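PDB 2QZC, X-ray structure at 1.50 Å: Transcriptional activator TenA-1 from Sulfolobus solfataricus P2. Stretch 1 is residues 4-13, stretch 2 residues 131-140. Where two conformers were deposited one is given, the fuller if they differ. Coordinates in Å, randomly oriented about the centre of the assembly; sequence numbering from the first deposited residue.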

# COMPACT_ATOMS: atom_id res chain seq x y z
N ILE A 4 21.63 -14.93 -10.54
CA ILE A 4 21.18 -14.41 -9.20
C ILE A 4 22.45 -13.96 -8.44
O ILE A 4 23.43 -14.73 -8.35
N VAL A 5 22.45 -12.73 -7.92
CA VAL A 5 23.61 -12.15 -7.22
C VAL A 5 23.19 -11.43 -5.94
O VAL A 5 21.99 -11.29 -5.66
N GLY A 6 24.18 -11.05 -5.14
CA GLY A 6 23.95 -10.26 -3.96
C GLY A 6 23.16 -10.98 -2.87
O GLY A 6 23.32 -12.18 -2.66
N ASN A 7 22.34 -10.20 -2.17
CA ASN A 7 21.59 -10.71 -1.02
C ASN A 7 20.75 -11.96 -1.32
O ASN A 7 20.81 -12.94 -0.54
N VAL A 8 19.99 -11.95 -2.42
CA VAL A 8 19.14 -13.12 -2.69
C VAL A 8 19.96 -14.39 -2.92
O VAL A 8 19.60 -15.44 -2.45
N GLU A 9 21.12 -14.26 -3.59
CA GLU A 9 22.01 -15.42 -3.78
C GLU A 9 22.54 -15.98 -2.44
O GLU A 9 22.60 -17.18 -2.21
N ASN A 10 22.95 -15.08 -1.57
CA ASN A 10 23.48 -15.47 -0.27
C ASN A 10 22.41 -16.10 0.61
O ASN A 10 22.70 -17.03 1.35
N LEU A 11 21.19 -15.57 0.55
CA LEU A 11 20.07 -16.12 1.31
C LEU A 11 19.75 -17.51 0.77
O LEU A 11 19.62 -18.44 1.56
N ILE A 12 19.63 -17.66 -0.55
CA ILE A 12 19.38 -18.97 -1.15
C ILE A 12 20.48 -19.98 -0.76
O ILE A 12 20.19 -21.10 -0.34
N ASN A 13 21.75 -19.59 -0.90
CA ASN A 13 22.83 -20.52 -0.55
C ASN A 13 22.77 -20.89 0.94
O ASN A 13 23.03 -22.04 1.32
N LEU A 131 10.53 -7.99 4.56
CA LEU A 131 11.06 -8.14 3.20
C LEU A 131 11.81 -9.45 3.02
O LEU A 131 11.59 -10.15 2.04
N VAL A 132 12.65 -9.80 3.99
CA VAL A 132 13.35 -11.07 3.95
C VAL A 132 12.34 -12.23 4.04
O VAL A 132 12.46 -13.22 3.28
N ALA A 133 11.34 -12.12 4.93
CA ALA A 133 10.34 -13.18 5.06
C ALA A 133 9.50 -13.39 3.82
O ALA A 133 9.01 -14.48 3.58
N TRP A 134 9.29 -12.33 3.05
CA TRP A 134 8.46 -12.30 1.86
C TRP A 134 9.19 -12.75 0.59
O TRP A 134 8.56 -13.18 -0.37
N THR A 135 10.52 -12.69 0.59
CA THR A 135 11.31 -12.97 -0.63
C THR A 135 11.16 -14.40 -1.15
O THR A 135 11.01 -14.56 -2.34
N PRO A 136 11.14 -15.44 -0.27
CA PRO A 136 10.98 -16.80 -0.84
C PRO A 136 9.74 -17.01 -1.69
O PRO A 136 9.82 -17.57 -2.79
N CYS A 137 8.59 -16.52 -1.23
CA CYS A 137 7.36 -16.61 -1.98
C CYS A 137 7.47 -15.91 -3.34
O CYS A 137 7.16 -16.48 -4.38
N MSE A 138 7.97 -14.69 -3.31
CA MSE A 138 7.99 -13.88 -4.54
C MSE A 138 9.03 -14.34 -5.52
O MSE A 138 8.71 -14.64 -6.69
N PHE A 139 10.24 -14.49 -5.06
CA PHE A 139 11.35 -14.89 -5.93
C PHE A 139 11.21 -16.34 -6.36
O PHE A 139 11.40 -16.66 -7.54
N GLY A 140 10.83 -17.22 -5.43
CA GLY A 140 10.69 -18.61 -5.74
C GLY A 140 9.62 -18.84 -6.77
O GLY A 140 9.79 -19.68 -7.66

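The two stretches lie at least 121 residues apart in sequence wherever they touch, and they meet as two helices crossing almost at right angles. The N-to-C directions of the helix of stretch 1 and the helix of stretch 2 make an angle of 88°, and the axes come no nearer than 11.6 Å. Such a crossing confines contact to a small patch, and the surface buried, both sides summed, is 256 Å². The shortest backbone register is Val8 with Thr135, whose CA atoms are 8.1 Å apart. At that spacing the gap has to be filled by side chains.

Phe139 does most of the filling. It covers the largest area of any residue here, 73 Å², and its CA-to-CB bond points toward stretch 1. With chi1 at -173° (t) and chi2 at 83°, the ring extends from its helix into a group of three aliphatic residues. Val8 occupies one face: its CG2 lies 4.1 Å from the centroid of the Phe139 ring and only 11° off the ring normal, which is the geometry of a CH-pi contact. Ile4 approaches the edge, near the ring plane, with Ile4 CG2 3.7 Å from Phe139 CZ. Ile12 comes in obliquely, its CD1 3.6 Å from Phe139 CE2. The ring is thus approached from three distinct directions by residues four apart in sequence, a spacing that between Val8 and Ile12 corresponds to roughly one helical turn.

Val8, with 46 Å² covered, is the second anchor. Its CA-to-CB bond points toward stretch 2 and chi1 is 76° (p). The methyl that sits over the aromatic face also reaches the neighbouring turn of helix 131-140: Val8 CG2 is 4.0 Å from Thr135 CG2. Thr135 itself points toward stretch 1 in the m rotamer (chi1 -64°). This places its methyl against Val8, while its hydroxyl is used within its own helix, Thr135 OG1 donating to Leu131 O at 2.8 Å. The polar group is therefore satisfied locally, and what Thr135 offers across the contact is apolar.

Leu11, covered over 41 Å², extends the patch toward the start of stretch 2. It points toward the other helix with chi1 -73° (m) and chi2 160° (t). Val132 has chi1 171° (t) and a sideways CA-to-CB bond; at 4.4 Å between Leu11 CD2 and Val132 CG1, this contact is looser than those round the ring.

The smaller contributors reach Phe139 differently. Ile12 starts sideways, but chi1 -68° (m) and chi2 169° (t) bring its end nearer. The CA-to-CB bond of Ile4, which is exposed, points toward stretch 2, with chi1 88° (p) and chi2 -171° (t).

No hydrogen bond links the two stretches, and every close side-chain contact is between carbon atoms. Glu9 points away, and Asn7, Asn10 and Asn13 are out of reach of stretch 2; Asn7 ND2 is hydrogen-bonded elsewhere in the structure.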

# COMPACT_ATOMS: atom_id res chain seq x y z
CB ILE A 4 20.27 -15.45 -8.42
CG1 ILE A 4 21.07 -16.45 -7.56
CG2 ILE A 4 19.33 -16.18 -9.41
CD1 ILE A 4 20.24 -17.59 -6.95
CB VAL A 5 24.38 -11.14 -8.13
CG1 VAL A 5 25.02 -11.87 -9.30
CG2 VAL A 5 23.46 -10.02 -8.61
CB ASN A 7 20.73 -9.60 -0.37
CG ASN A 7 21.53 -8.64 0.51
OD1 ASN A 7 22.67 -8.93 0.90
ND2 ASN A 7 20.89 -7.52 0.89
CB VAL A 8 18.07 -12.89 -3.78
CG1 VAL A 8 18.66 -12.91 -5.16
CG2 VAL A 8 16.95 -13.95 -3.61
CB GLU A 9 23.18 -15.01 -4.71
CG GLU A 9 24.13 -16.12 -5.09
CD GLU A 9 25.37 -15.65 -5.88
OE1 GLU A 9 25.84 -14.48 -5.72
OE2 GLU A 9 25.91 -16.49 -6.63
CB ASN A 10 24.10 -14.27 0.43
CG ASN A 10 25.30 -13.69 -0.33
OD1 ASN A 10 25.93 -14.38 -1.12
ND2 ASN A 10 25.61 -12.44 -0.05
CB LEU A 11 18.85 -15.21 1.26
CG LEU A 11 18.97 -13.92 2.09
CD1 LEU A 11 17.98 -12.83 1.64
CD2 LEU A 11 18.81 -14.20 3.59
CB ILE A 12 19.18 -18.87 -2.67
CG1 ILE A 12 17.86 -18.14 -2.99
CG2 ILE A 12 19.21 -20.25 -3.30
CD1 ILE A 12 17.70 -17.77 -4.47
CB ASN A 13 24.21 -19.98 -1.01
CG ASN A 13 24.35 -19.96 -2.54
OD1 ASN A 13 23.72 -20.75 -3.24
ND2 ASN A 13 25.19 -19.07 -3.05
CB LEU A 131 11.93 -6.90 2.85
CG LEU A 131 12.54 -6.83 1.49
CD1 LEU A 131 11.51 -6.92 0.35
CD2 LEU A 131 13.36 -5.53 1.44
CB VAL A 132 14.47 -11.15 5.00
CG1 VAL A 132 15.07 -12.52 5.12
CG2 VAL A 132 15.56 -10.10 4.65
CB ALA A 133 9.43 -12.87 6.25
CB TRP A 134 7.99 -10.84 1.69
CG TRP A 134 6.99 -10.56 0.63
CD1 TRP A 134 5.91 -11.32 0.30
CD2 TRP A 134 6.95 -9.40 -0.22
NE1 TRP A 134 5.18 -10.68 -0.68
CE2 TRP A 134 5.78 -9.51 -1.03
CE3 TRP A 134 7.76 -8.28 -0.35
CZ2 TRP A 134 5.45 -8.55 -2.02
CZ3 TRP A 134 7.42 -7.30 -1.31
CH2 TRP A 134 6.28 -7.45 -2.11
CB THR A 135 12.76 -12.54 -0.43
OG1 THR A 135 12.77 -11.12 -0.25
CG2 THR A 135 13.58 -12.86 -1.69
CB PRO A 136 11.00 -17.67 0.42
CG PRO A 136 11.91 -16.91 1.35
CD PRO A 136 11.48 -15.50 1.17
CB CYS A 137 6.27 -15.97 -1.15
SG CYS A 137 4.80 -15.78 -2.01
CB MSE A 138 8.19 -12.41 -4.17
CG MSE A 138 7.09 -11.83 -3.30
SE MSE A 138 5.26 -11.88 -4.05
CE MSE A 138 5.55 -10.82 -5.59
CB PHE A 139 12.72 -14.66 -5.24
CG PHE A 139 13.91 -14.90 -6.15
CD1 PHE A 139 14.32 -13.89 -6.99
CD2 PHE A 139 14.58 -16.11 -6.15
CE1 PHE A 139 15.39 -14.08 -7.83
CE2 PHE A 139 15.65 -16.32 -7.02
CZ PHE A 139 16.04 -15.30 -7.85